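Local atomic coordinates of HepC.19480.a.B1 (PDB entry 6MTZ), a protein that is of unknown function but probably belongs to the DHH family of metal-dependent phosphoesterases. Residues Asp20-Gln25 and Asp191-Tyr196; Ser181-Arg186 and Asn240-Ala245; Lys205-Leu210 and Val215-Asp220; Leu221-Lys226 and Asp232-Thr237. All coordinates share one frame; numbering follows the deposited sequence.

Interaction 1. Residues Asp20-Gln25 and Asp191-Tyr196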
loop_
_atom_site.group_PDB
_atom_site.type_symbol
_atom_site.label_atom_id
_atom_site.label_comp_id
_atom_site.label_asym_id
_atom_site.label_seq_id
_atom_site.Cartn_x
_atom_site.Cartn_y
_atom_site.Cartn_z
ATOM N N ASP A 20 1.737 7.555 10.410
ATOM C CA ASP A 20 0.517 8.344 10.590
ATOM C C ASP A 20 -0.542 7.915 9.581
ATOM O O ASP A 20 -1.707 7.689 9.933
ATOM C CB ASP A 20 0.841 9.846 10.453
ATOM C CG ASP A 20 -0.260 10.767 11.024
ATOM O OD1 ASP A 20 -1.199 10.280 11.678
ATOM O OD2 ASP A 20 -0.173 12.003 10.818
ATOM N N GLY A 21 -0.135 7.744 8.316
ATOM C CA GLY A 21 -1.095 7.386 7.285
ATOM C C GLY A 21 -1.777 6.051 7.524
ATOM O O GLY A 21 -2.987 5.920 7.319
ATOM N N TYR A 22 -1.011 5.025 7.929
ATOM C CA TYR A 22 -1.639 3.724 8.140
ATOM C C TYR A 22 -2.361 3.635 9.483
ATOM O O TYR A 22 -3.370 2.940 9.587
ATOM C CB TYR A 22 -0.609 2.587 8.022
ATOM C CG TYR A 22 -0.362 2.145 6.602
ATOM C CD1 TYR A 22 -1.320 1.426 5.903
ATOM C CD2 TYR A 22 0.824 2.449 5.952
ATOM C CE1 TYR A 22 -1.105 1.029 4.601
ATOM C CE2 TYR A 22 1.050 2.053 4.641
ATOM C CZ TYR A 22 0.085 1.347 3.974
ATOM O OH TYR A 22 0.313 0.944 2.675
ATOM N N ALA A 23 -1.855 4.304 10.519
ATOM C CA ALA A 23 -2.566 4.337 11.798
ATOM C C ALA A 23 -3.972 4.937 11.668
ATOM O O ALA A 23 -4.892 4.537 12.398
ATOM C CB ALA A 23 -1.733 5.119 12.815
ATOM N N CYS A 24 -4.162 5.905 10.763
ATOM C CA CYS A 24 -5.513 6.405 10.502
ATOM C C CYS A 24 -6.449 5.257 10.168
ATOM O O CYS A 24 -7.610 5.247 10.580
ATOM C CB CYS A 24 -5.497 7.423 9.354
ATOM S SG CYS A 24 -4.703 8.979 9.791
ATOM N N GLN A 25 -5.959 4.279 9.412
ATOM C CA GLN A 25 -6.804 3.190 8.948
ATOM C C GLN A 25 -6.949 2.078 9.975
ATOM O O GLN A 25 -7.979 1.395 9.986
ATOM C CB GLN A 25 -6.243 2.643 7.641
ATOM C CG GLN A 25 -6.366 3.665 6.526
ATOM C CD GLN A 25 -5.656 3.253 5.265
ATOM O OE1 GLN A 25 -4.582 2.646 5.305
ATOM N NE2 GLN A 25 -6.245 3.592 4.129
ATOM N N ASP A 191 -3.925 -4.934 -0.591
ATOM C CA ASP A 191 -4.630 -5.273 0.641
ATOM C C ASP A 191 -3.756 -6.085 1.585
ATOM O O ASP A 191 -3.818 -5.896 2.805
ATOM C CB ASP A 191 -5.912 -6.041 0.326
ATOM C CG ASP A 191 -6.944 -5.184 -0.347
ATOM O OD1 ASP A 191 -6.863 -3.938 -0.218
ATOM O OD2 ASP A 191 -7.828 -5.758 -1.014
ATOM N N GLU A 192 -2.966 -7.018 1.050
ATOM C CA GLU A 192 -2.146 -7.847 1.929
ATOM C C GLU A 192 -1.017 -7.033 2.530
ATOM O O GLU A 192 -0.588 -7.299 3.660
ATOM C CB GLU A 192 -1.596 -9.057 1.174
ATOM C CG GLU A 192 -2.674 -10.047 0.703
ATOM C CD GLU A 192 -3.317 -9.646 -0.621
ATOM O OE1 GLU A 192 -2.976 -8.562 -1.139
ATOM O OE2 GLU A 192 -4.159 -10.418 -1.144
ATOM N N ASN A 193 -0.546 -6.020 1.798
ATOM C CA ASN A 193 0.438 -5.102 2.353
ATOM C C ASN A 193 -0.158 -4.319 3.517
ATOM O O ASN A 193 0.473 -4.180 4.569
ATOM C CB ASN A 193 0.936 -4.172 1.247
ATOM C CG ASN A 193 1.837 -3.073 1.763
ATOM O OD1 ASN A 193 1.375 -1.995 2.115
ATOM N ND2 ASN A 193 3.139 -3.332 1.777
ATOM N N ARG A 194 -1.393 -3.837 3.359
ATOM C CA ARG A 194 -2.021 -3.052 4.416
ATOM C C ARG A 194 -2.329 -3.914 5.631
ATOM O O ARG A 194 -2.070 -3.504 6.767
ATOM C CB ARG A 194 -3.291 -2.391 3.895
ATOM C CG ARG A 194 -4.058 -1.568 4.936
ATOM C CD ARG A 194 -5.329 -0.916 4.318
ATOM N NE ARG A 194 -5.033 -0.201 3.082
ATOM C CZ ARG A 194 -5.254 -0.659 1.849
ATOM N NH1 ARG A 194 -5.794 -1.865 1.650
ATOM N NH2 ARG A 194 -4.925 0.099 0.807
ATOM N N ASP A 195 -2.857 -5.122 5.408
ATOM C CA ASP A 195 -3.170 -6.021 6.515
ATOM C C ASP A 195 -1.929 -6.343 7.333
ATOM O O ASP A 195 -1.973 -6.382 8.570
ATOM C CB ASP A 195 -3.782 -7.317 5.978
ATOM C CG ASP A 195 -5.174 -7.122 5.409
ATOM O OD1 ASP A 195 -5.725 -6.005 5.505
ATOM O OD2 ASP A 195 -5.721 -8.096 4.862
ATOM N N TYR A 196 -0.818 -6.600 6.648
ATOM C CA TYR A 196 0.449 -6.905 7.304
ATOM C C TYR A 196 0.907 -5.755 8.207
ATOM O O TYR A 196 1.190 -5.959 9.393
ATOM C CB TYR A 196 1.470 -7.209 6.213
ATOM C CG TYR A 196 2.908 -7.423 6.603
ATOM C CD1 TYR A 196 3.277 -8.295 7.626
ATOM C CD2 TYR A 196 3.906 -6.814 5.867
ATOM C CE1 TYR A 196 4.628 -8.495 7.927
ATOM C CE2 TYR A 196 5.223 -7.000 6.149
ATOM C CZ TYR A 196 5.593 -7.829 7.175
ATOM O OH TYR A 196 6.951 -7.978 7.391
HETATM O O HOH W 1 -1.101 -1.060 1.330
#

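Interaction 2. Residues Ser181-Arg186 and Asn240-Ala245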
loop_
_atom_site.group_PDB
_atom_site.type_symbol
_atom_site.label_atom_id
_atom_site.label_comp_id
_atom_site.label_asym_id
_atom_site.label_seq_id
_atom_site.Cartn_x
_atom_site.Cartn_y
_atom_site.Cartn_z
ATOM N N SER A 181 8.729 -2.294 6.671
ATOM C CA SER A 181 7.920 -3.495 6.458
ATOM C C SER A 181 7.478 -3.564 4.993
ATOM O O SER A 181 6.298 -3.538 4.660
ATOM C CB SER A 181 6.736 -3.538 7.428
ATOM O OG SER A 181 5.953 -2.334 7.404
ATOM N N SER A 182 8.474 -3.661 4.111
ATOM C CA SER A 182 8.278 -3.641 2.669
ATOM C C SER A 182 8.346 -5.035 2.053
ATOM O O SER A 182 8.515 -5.153 0.833
ATOM C CB SER A 182 9.314 -2.723 2.022
ATOM O OG SER A 182 9.397 -1.482 2.719
ATOM N N GLU A 183 8.218 -6.087 2.872
ATOM C CA GLU A 183 8.312 -7.458 2.380
ATOM C C GLU A 183 7.181 -7.842 1.430
ATOM O O GLU A 183 7.339 -8.801 0.678
ATOM C CB GLU A 183 8.345 -8.444 3.558
ATOM C CG GLU A 183 9.625 -8.395 4.420
ATOM C CD GLU A 183 9.659 -7.187 5.337
ATOM O OE1 GLU A 183 8.578 -6.593 5.566
ATOM O OE2 GLU A 183 10.761 -6.822 5.807
ATOM N N LEU A 184 6.027 -7.165 1.481
ATOM C CA LEU A 184 4.949 -7.370 0.510
ATOM C C LEU A 184 4.837 -6.117 -0.357
ATOM O O LEU A 184 4.398 -5.057 0.119
ATOM C CB LEU A 184 3.615 -7.670 1.199
ATOM C CG LEU A 184 3.537 -8.885 2.142
ATOM C CD1 LEU A 184 2.160 -8.979 2.795
ATOM C CD2 LEU A 184 3.859 -10.207 1.417
ATOM N N ASN A 185 5.213 -6.249 -1.631
ATOM C CA ASN A 185 5.125 -5.139 -2.577
ATOM C C ASN A 185 3.742 -4.499 -2.544
ATOM O O ASN A 185 2.718 -5.181 -2.707
ATOM C CB ASN A 185 5.433 -5.626 -3.997
ATOM C CG ASN A 185 5.374 -4.503 -5.021
ATOM O OD1 ASN A 185 4.331 -4.235 -5.604
ATOM N ND2 ASN A 185 6.512 -3.850 -5.252
ATOM N N ARG A 186 3.725 -3.174 -2.347
ATOM C CA ARG A 186 2.464 -2.469 -2.140
ATOM C C ARG A 186 1.634 -2.424 -3.414
ATOM O O ARG A 186 0.404 -2.581 -3.362
ATOM C CB ARG A 186 2.716 -1.050 -1.621
ATOM C CG ARG A 186 1.427 -0.298 -1.257
ATOM C CD ARG A 186 1.694 1.028 -0.486
ATOM N NE ARG A 186 2.401 2.048 -1.272
ATOM C CZ ARG A 186 1.806 2.972 -2.033
ATOM N NH1 ARG A 186 0.480 3.025 -2.120
ATOM N NH2 ARG A 186 2.534 3.859 -2.699
ATOM N N ASN A 240 13.529 -15.954 2.291
ATOM C CA ASN A 240 12.641 -16.985 1.751
ATOM C C ASN A 240 11.204 -16.826 2.229
ATOM O O ASN A 240 10.272 -17.177 1.497
ATOM C CB ASN A 240 13.166 -18.378 2.081
ATOM C CG ASN A 240 14.418 -18.698 1.304
ATOM O OD1 ASN A 240 14.591 -18.235 0.177
ATOM N ND2 ASN A 240 15.314 -19.455 1.908
ATOM N N ILE A 241 10.995 -16.313 3.442
ATOM C CA ILE A 241 9.630 -16.092 3.910
ATOM C C ILE A 241 8.943 -15.031 3.062
ATOM O O ILE A 241 7.783 -15.197 2.663
ATOM C CB ILE A 241 9.639 -15.718 5.397
ATOM C CG1 ILE A 241 10.109 -16.938 6.209
ATOM C CG2 ILE A 241 8.243 -15.216 5.856
ATOM C CD1 ILE A 241 10.437 -16.590 7.637
ATOM N N SER A 242 9.654 -13.941 2.749
ATOM C CA SER A 242 9.067 -12.873 1.944
ATOM C C SER A 242 8.772 -13.350 0.527
ATOM O O SER A 242 7.681 -13.111 -0.003
ATOM C CB SER A 242 10.007 -11.661 1.912
ATOM O OG SER A 242 9.613 -10.741 0.907
ATOM N N SER A 243 9.749 -14.006 -0.119
ATOM C CA SER A 243 9.528 -14.437 -1.501
ATOM C C SER A 243 8.442 -15.500 -1.569
ATOM O O SER A 243 7.624 -15.487 -2.491
ATOM C CB SER A 243 10.834 -14.936 -2.133
ATOM O OG SER A 243 11.583 -15.732 -1.231
ATOM N N ASN A 244 8.361 -16.372 -0.563
ATOM C CA ASN A 244 7.292 -17.365 -0.540
ATOM C C ASN A 244 5.925 -16.724 -0.363
ATOM O O ASN A 244 4.969 -17.092 -1.054
ATOM C CB ASN A 244 7.543 -18.394 0.551
ATOM C CG ASN A 244 7.606 -19.782 -0.007
ATOM O OD1 ASN A 244 6.572 -20.378 -0.326
ATOM N ND2 ASN A 244 8.817 -20.298 -0.177
ATOM N N ALA A 245 5.804 -15.781 0.576
ATOM C CA ALA A 245 4.535 -15.085 0.746
ATOM C C ALA A 245 4.118 -14.384 -0.549
ATOM O O ALA A 245 2.944 -14.433 -0.938
ATOM C CB ALA A 245 4.635 -14.090 1.907
#

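Interaction 3. Residues Lys205-Leu210 and Val215-Asp220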
loop_
_atom_site.group_PDB
_atom_site.type_symbol
_atom_site.label_atom_id
_atom_site.label_comp_id
_atom_site.label_asym_id
_atom_site.label_seq_id
_atom_site.Cartn_x
_atom_site.Cartn_y
_atom_site.Cartn_z
ATOM N N LYS A 205 -0.069 -3.002 20.977
ATOM C CA LYS A 205 -0.935 -2.981 22.153
ATOM C C LYS A 205 -0.456 -3.950 23.232
ATOM O O LYS A 205 -0.762 -3.755 24.413
ATOM C CB LYS A 205 -2.374 -3.312 21.748
ATOM C CG LYS A 205 -2.644 -4.798 21.477
ATOM C CD LYS A 205 -3.973 -4.984 20.735
ATOM C CE LYS A 205 -4.196 -6.448 20.381
ATOM N NZ LYS A 205 -5.474 -6.673 19.650
ATOM N N ASN A 206 0.298 -4.980 22.864
ATOM C CA ASN A 206 0.833 -5.898 23.855
ATOM C C ASN A 206 2.149 -5.422 24.450
ATOM O O ASN A 206 2.717 -6.124 25.284
ATOM C CB ASN A 206 0.992 -7.282 23.233
ATOM C CG ASN A 206 -0.337 -7.865 22.847
ATOM O OD1 ASN A 206 -1.313 -7.719 23.582
ATOM N ND2 ASN A 206 -0.410 -8.461 21.672
ATOM N N TYR A 207 2.617 -4.238 24.071
ATOM C CA TYR A 207 3.863 -3.667 24.568
ATOM C C TYR A 207 3.667 -2.353 25.312
ATOM O O TYR A 207 4.482 -2.029 26.173
ATOM C CB TYR A 207 4.838 -3.449 23.387
ATOM C CG TYR A 207 5.293 -4.767 22.800
ATOM C CD1 TYR A 207 4.530 -5.423 21.846
ATOM C CD2 TYR A 207 6.466 -5.382 23.252
ATOM C CE1 TYR A 207 4.924 -6.643 21.328
ATOM C CE2 TYR A 207 6.870 -6.599 22.755
ATOM C CZ TYR A 207 6.093 -7.225 21.790
ATOM O OH TYR A 207 6.483 -8.437 21.287
ATOM N N LEU A 208 2.609 -1.594 24.989
ATOM C CA LEU A 208 2.385 -0.264 25.568
ATOM C C LEU A 208 2.533 -0.249 27.078
ATOM O O LEU A 208 3.032 0.725 27.653
ATOM C CB LEU A 208 0.986 0.240 25.204
ATOM C CG LEU A 208 0.765 0.575 23.735
ATOM C CD1 LEU A 208 -0.714 0.569 23.437
ATOM C CD2 LEU A 208 1.379 1.924 23.431
ATOM N N PHE A 209 2.088 -1.305 27.745
ATOM C CA PHE A 209 2.061 -1.316 29.197
ATOM C C PHE A 209 3.222 -2.099 29.786
ATOM O O PHE A 209 3.170 -2.482 30.955
ATOM C CB PHE A 209 0.720 -1.859 29.675
ATOM C CG PHE A 209 -0.445 -1.181 29.026
ATOM C CD1 PHE A 209 -0.792 0.118 29.382
ATOM C CD2 PHE A 209 -1.166 -1.817 28.037
ATOM C CE1 PHE A 209 -1.848 0.755 28.769
ATOM C CE2 PHE A 209 -2.230 -1.183 27.413
ATOM C CZ PHE A 209 -2.569 0.099 27.776
ATOM N N LEU A 210 4.266 -2.343 29.000
ATOM C CA LEU A 210 5.489 -2.922 29.531
ATOM C C LEU A 210 6.397 -1.813 30.048
ATOM O O LEU A 210 6.329 -0.667 29.589
ATOM C CB LEU A 210 6.208 -3.749 28.461
ATOM C CG LEU A 210 5.372 -4.906 27.908
ATOM C CD1 LEU A 210 6.181 -5.770 26.932
ATOM C CD2 LEU A 210 4.800 -5.732 29.066
ATOM N N VAL A 215 12.226 -0.660 23.830
ATOM C CA VAL A 215 13.248 -1.661 23.560
ATOM C C VAL A 215 12.625 -3.038 23.399
ATOM O O VAL A 215 13.060 -3.833 22.560
ATOM C CB VAL A 215 14.303 -1.662 24.676
ATOM C CG1 VAL A 215 15.283 -2.799 24.458
ATOM C CG2 VAL A 215 15.031 -0.326 24.714
ATOM N N ALA A 216 11.617 -3.353 24.214
ATOM C CA ALA A 216 10.995 -4.669 24.137
ATOM C C ALA A 216 10.363 -4.881 22.775
ATOM O O ALA A 216 10.531 -5.933 22.153
ATOM C CB ALA A 216 9.951 -4.825 25.244
ATOM N N TYR A 217 9.615 -3.889 22.297
ATOM C CA TYR A 217 9.023 -4.015 20.980
ATOM C C TYR A 217 10.107 -4.019 19.910
ATOM O O TYR A 217 10.054 -4.817 18.970
ATOM C CB TYR A 217 8.013 -2.887 20.740
ATOM C CG TYR A 217 7.302 -2.973 19.401
ATOM C CD1 TYR A 217 6.428 -4.017 19.128
ATOM C CD2 TYR A 217 7.508 -2.016 18.413
ATOM C CE1 TYR A 217 5.774 -4.106 17.908
ATOM C CE2 TYR A 217 6.856 -2.089 17.198
ATOM C CZ TYR A 217 5.987 -3.146 16.952
ATOM O OH TYR A 217 5.323 -3.237 15.749
ATOM N N ASP A 218 11.125 -3.168 20.062
ATOM C CA ASP A 218 12.179 -3.087 19.053
ATOM C C ASP A 218 12.845 -4.448 18.822
ATOM O O ASP A 218 13.090 -4.841 17.673
ATOM C CB ASP A 218 13.211 -2.042 19.476
ATOM C CG ASP A 218 14.163 -1.661 18.347
ATOM O OD1 ASP A 218 13.735 -1.647 17.169
ATOM O OD2 ASP A 218 15.345 -1.381 18.645
ATOM N N ASN A 219 13.123 -5.188 19.897
ATOM C CA ASN A 219 13.857 -6.441 19.798
ATOM C C ASN A 219 12.973 -7.628 19.427
ATOM O O ASN A 219 13.509 -8.691 19.091
ATOM C CB ASN A 219 14.580 -6.733 21.116
ATOM C CG ASN A 219 15.788 -5.860 21.319
ATOM O OD1 ASN A 219 16.385 -5.383 20.352
ATOM N ND2 ASN A 219 16.155 -5.629 22.576
ATOM N N ASP A 220 11.645 -7.476 19.483
ATOM C CA ASP A 220 10.707 -8.545 19.147
ATOM C C ASP A 220 10.199 -8.458 17.725
ATOM O O ASP A 220 9.626 -9.434 17.226
ATOM C CB ASP A 220 9.467 -8.520 20.069
ATOM C CG ASP A 220 9.704 -9.189 21.420
ATOM O OD1 ASP A 220 10.840 -9.623 21.711
ATOM O OD2 ASP A 220 8.732 -9.267 22.202
#

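Interaction 4. Residues Leu221-Lys226 and Asp232-Thr237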
loop_
_atom_site.group_PDB
_atom_site.type_symbol
_atom_site.label_atom_id
_atom_site.label_comp_id
_atom_site.label_asym_id
_atom_site.label_seq_id
_atom_site.Cartn_x
_atom_site.Cartn_y
_atom_site.Cartn_z
ATOM N N LEU A 221 10.379 -7.309 17.074
ATOM C CA LEU A 221 9.667 -7.029 15.829
ATOM C C LEU A 221 10.041 -7.995 14.709
ATOM O O LEU A 221 9.165 -8.442 13.960
ATOM C CB LEU A 221 9.944 -5.589 15.397
ATOM C CG LEU A 221 9.341 -5.178 14.061
ATOM C CD1 LEU A 221 7.843 -5.428 14.014
ATOM C CD2 LEU A 221 9.630 -3.717 13.824
ATOM N N PHE A 222 11.337 -8.306 14.559
ATOM C CA PHE A 222 11.791 -9.113 13.425
ATOM C C PHE A 222 11.101 -10.472 13.415
ATOM O O PHE A 222 10.551 -10.898 12.389
ATOM C CB PHE A 222 13.319 -9.277 13.464
ATOM C CG PHE A 222 13.897 -10.036 12.273
ATOM C CD1 PHE A 222 13.993 -9.430 11.020
ATOM C CD2 PHE A 222 14.387 -11.330 12.420
ATOM C CE1 PHE A 222 14.540 -10.108 9.930
ATOM C CE2 PHE A 222 14.949 -12.031 11.327
ATOM C CZ PHE A 222 15.021 -11.417 10.086
ATOM N N ARG A 223 11.086 -11.146 14.568
ATOM C CA ARG A 223 10.419 -12.440 14.671
ATOM C C ARG A 223 8.925 -12.288 14.413
ATOM O O ARG A 223 8.317 -13.117 13.725
ATOM C CB ARG A 223 10.684 -13.060 16.055
ATOM C CG ARG A 223 10.103 -14.463 16.242
ATOM C CD ARG A 223 10.522 -15.138 17.565
ATOM N NE ARG A 223 9.910 -16.461 17.652
ATOM C CZ ARG A 223 10.483 -17.581 17.225
ATOM N NH1 ARG A 223 11.708 -17.552 16.731
ATOM N NH2 ARG A 223 9.834 -18.737 17.303
ATOM N N LEU A 224 8.325 -11.206 14.922
ATOM C CA LEU A 224 6.908 -10.949 14.665
ATOM C C LEU A 224 6.625 -10.794 13.177
ATOM O O LEU A 224 5.609 -11.290 12.680
ATOM C CB LEU A 224 6.437 -9.694 15.412
ATOM C CG LEU A 224 6.358 -9.759 16.935
ATOM C CD1 LEU A 224 5.856 -8.404 17.487
ATOM C CD2 LEU A 224 5.447 -10.912 17.376
ATOM N N LYS A 225 7.499 -10.089 12.454
ATOM C CA LYS A 225 7.298 -9.912 11.019
ATOM C C LYS A 225 7.327 -11.247 10.292
ATOM O O LYS A 225 6.513 -11.489 9.391
ATOM C CB LYS A 225 8.362 -8.975 10.439
ATOM C CG LYS A 225 8.339 -7.548 11.003
ATOM C CD LYS A 225 9.530 -6.739 10.435
ATOM C CE LYS A 225 9.413 -6.590 8.912
ATOM N NZ LYS A 225 10.456 -5.642 8.346
ATOM N N LYS A 226 8.291 -12.105 10.637
ATOM C CA LYS A 226 8.375 -13.422 10.015
ATOM C C LYS A 226 7.086 -14.204 10.228
ATOM O O LYS A 226 6.620 -14.907 9.324
ATOM C CB LYS A 226 9.560 -14.215 10.581
ATOM C CG LYS A 226 10.912 -13.822 10.045
ATOM C CD LYS A 226 11.947 -14.882 10.465
ATOM C CE LYS A 226 13.258 -14.713 9.757
ATOM N NZ LYS A 226 14.271 -15.724 10.161
ATOM N N ASP A 232 7.834 -19.617 9.338
ATOM C CA ASP A 232 8.260 -20.193 10.616
ATOM C C ASP A 232 9.651 -19.657 10.933
ATOM O O ASP A 232 10.645 -20.121 10.350
ATOM C CB ASP A 232 8.265 -21.727 10.564
ATOM C CG ASP A 232 8.891 -22.371 11.816
ATOM O OD1 ASP A 232 9.265 -21.664 12.785
ATOM O OD2 ASP A 232 9.002 -23.615 11.829
ATOM N N PRO A 233 9.777 -18.695 11.857
ATOM C CA PRO A 233 11.074 -18.039 12.080
ATOM C C PRO A 233 12.142 -18.965 12.615
ATOM O O PRO A 233 13.320 -18.596 12.595
ATOM C CB PRO A 233 10.744 -16.944 13.107
ATOM C CG PRO A 233 9.550 -17.459 13.835
ATOM C CD PRO A 233 8.753 -18.255 12.827
ATOM N N ASP A 234 11.779 -20.153 13.075
ATOM C CA ASP A 234 12.770 -21.080 13.590
ATOM C C ASP A 234 13.356 -21.985 12.518
ATOM O O ASP A 234 14.332 -22.680 12.793
ATOM C CB ASP A 234 12.152 -21.925 14.715
ATOM C CG ASP A 234 11.804 -21.090 15.925
ATOM O OD1 ASP A 234 12.629 -20.201 16.259
ATOM O OD2 ASP A 234 10.713 -21.292 16.519
ATOM N N THR A 235 12.784 -22.019 11.312
ATOM C CA THR A 235 13.378 -22.808 10.238
ATOM C C THR A 235 13.542 -22.062 8.921
ATOM O O THR A 235 14.031 -22.663 7.965
ATOM C CB THR A 235 12.560 -24.086 9.961
ATOM O OG1 THR A 235 11.243 -23.739 9.507
ATOM C CG2 THR A 235 12.468 -24.988 11.212
ATOM N N GLU A 236 13.152 -20.787 8.827
ATOM C CA GLU A 236 13.176 -20.085 7.548
ATOM C C GLU A 236 13.822 -18.708 7.674
ATOM O O GLU A 236 13.645 -18.017 8.683
ATOM C CB GLU A 236 11.752 -19.940 6.987
ATOM C CG GLU A 236 11.013 -21.272 6.849
ATOM C CD GLU A 236 9.589 -21.107 6.355
ATOM O OE1 GLU A 236 8.819 -20.343 6.969
ATOM O OE2 GLU A 236 9.237 -21.748 5.345
ATOM N N THR A 237 14.558 -18.307 6.637
ATOM C CA THR A 237 15.103 -16.956 6.577
ATOM C C THR A 237 14.046 -15.967 6.106
ATOM O O THR A 237 13.044 -16.331 5.485
ATOM C CB THR A 237 16.297 -16.862 5.620
ATOM O OG1 THR A 237 15.837 -17.101 4.283
ATOM C CG2 THR A 237 17.405 -17.856 6.004
#

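Interaction 1. Residues Asp20-Gln25 and Asp191-Tyr196
Y22 and N193 reach each other through different first torsions. The Y22 ring is anti to its own carbonyl carbon (chi1 -84°), whereas the N193 amide is anti to its backbone N (chi1 173°). Y22 OH and N193 OD1 lie 3.2 Å apart. One water joins the pair: it accepts from Y22 OH at 2.8 Å and donates to N193 OD1 at 2.8 Å. N193 ND2 donates to L184 O. R194 passes along the ring edge, its CG 3.9 Å from Y22 CE1. The R194 chain bends at its third torsion, about CG-CD, and NE stands 3.6 Å from Q25 OE1. The Q25 amide and the guanidinium are nearly perpendicular. Both are held by N39: Q25 OE1 takes its ND2, and R194 NH2 gives to its OD1. D191 OD1 meets R194 NH1 in the guanidinium plane at 3.0 Å. D190 adds a second salt bridge. The helical segments cross at -88° with axes 11.2 Å apart, and four side chains, all buried, carry the contact. The contact is therefore a polar one inside the protein, where water, backbone carbonyls, N39 and two aspartates satisfy the groups and probably stabilise the positive charge of R194.

Interaction 2. Residues Ser181-Arg186 and Asn240-Ala245
E183 and S242 mark the closest backbone approach, with their CA atoms 5.5 Å apart. Segment 181-186 is an irregular loop that leaves helix 168-180. Segment 240-245 is regular helix, with S242 and A245 one turn apart on the side that faces the loop. The carbonyl of E183 points at this helix. S242 OG donates to E183 O at 3.0 Å. The bond lies in the carbonyl plane and uses a lone pair, with a C=O...OG angle of 124°. The serine hydroxyl is placed for it by being anti to the backbone N (chi1 167°). Beside the bond, E183 CB packs 3.7 Å from S242 OG. The glutamate chain then folds back at its second torsion (chi2 76°). Its carboxylate leaves the helix and is taken up by Y196 OH and K225 NZ. L184 makes the apolar half of the contact. One branch, CD2, meets A245 CB at 4.0 Å. Next along the loop, N185 N is bonded by Q246 OE1 of the same helix. The contact thus fastens a loop of the helical middle region to helix 238-251. Such a link, between the helices that follow the N-terminal parallel sheet and the helix leading to the C-terminal mixed-sheet domain, is consistent with the two-domain build of DHH-family phosphoesterases, in which a linker joins a DHH domain to a C-terminal DHHA1 domain.

Interaction 3. Residues Lys205-Leu210 and Val215-Asp220
Y207 lays one face of its ring against Y217, which meets it edge-on. The two form a T-shaped (edge-to-face) pair with centroids 5.2 Å apart and planes at 66°. The touching edge of Y217 is the CD1 side, and CD1 stands 3.6 Å from Y207 CD1. The backbone of Y217 covers the same ring. Its CA lies 4.1 Å from the Y207 ring centroid, a CH-pi contact over the face. CG of Y217 is anti to the backbone N (chi1 -178°), and its hydroxyl ends at L200 O of helix 190-203, to which it bonds. Y207 runs toward D220. Its OH donates to D220 OD2 at 2.6 Å. The carboxylate accepts with its anti lone pair, the one turned away from its other oxygen. The ring and carboxylate planes are steeply inclined, at 75°, while OD2 itself lies in the ring plane. At the opposite end of the ring, A216 CB packs 4.1 Å from Y207 CD2. L210 adds a light touch, its CD1 coming 4.2 Å from A216 CB. Y207 and L210 are the ends of a type I turn, closed by L210 N to Y207 O, and both side chains face the helix. The loop before helix 213-228 is thus folded back onto that helix. The short bond from a phenol to a carboxylate fixes the far end of a ring already pinned by its face. With the proton on the tyrosine, D220 probably stays charged.

Interaction 4. Residues Leu221-Lys226 and Asp232-Thr237
R223 and K226 hold the loop that links helix 213-228 to helix 238-251. The loop contains an Asx turn, in which D232 OD1 accepts from D234 N, and it ends at T237, the N-cap of the next helix, whose OG1 accepts from N240 N. P233 sits between the two basic side chains. R223 stretches out from the helix, CG anti to the backbone N and the chain straight to NE. P233 CG sits over the centre of one guanidinium face, 3.5 Å from R223 CZ. The edge of the same guanidinium takes D234. NH1 bonds to D234 OD1 at 2.8 Å, and NH2 bonds to OD2 at the same length. This is an end-on, two-pronged salt bridge, with each N-H bond close to straight. Both oxygens lie in the guanidinium plane, but the carboxylate is tilted from it by 35°. K226 takes the other side of P233. Its CD packs 3.6 Å from P233 CB, and the extended chain runs on to the carbonyl of E236. There NZ donates to E236 O at 2.8 Å, in the carbonyl plane. Inside the loop, E236 OE1 accepts from D232 N at 2.7 Å, bridging back to the start of 232-237. The chemistry divides by place. The exposed R223 makes a charge pair: two bonds to D234 fix the rotation of the guanidinium, and P233 packs on one face. K226, a buried residue, gives its ammonium to the backbone oxygen of E236, a neutral partner.

In the fold
Interaction 1 is the buried contact, its centre about 7 Å from the centre of the chain. Interaction 2 is partly buried, while interactions 3 and 4 lie at the surface. Helix 213-228 serves both surface contacts: each brings one of its adjoining loops back onto it. Helix 190-203 of interaction 1 and the loop of interaction 2 meet through the Y196-E183 bond. E183 also reaches K225, on the helix of interaction 4, so the three contacts connect. Polar groups in the core use water and shared partners, the junction uses one hydroxyl bond and a methyl contact, and the surface combines an edge-to-face pair, a phenol-carboxylate bond, a salt bridge and a lysine-carbonyl bond.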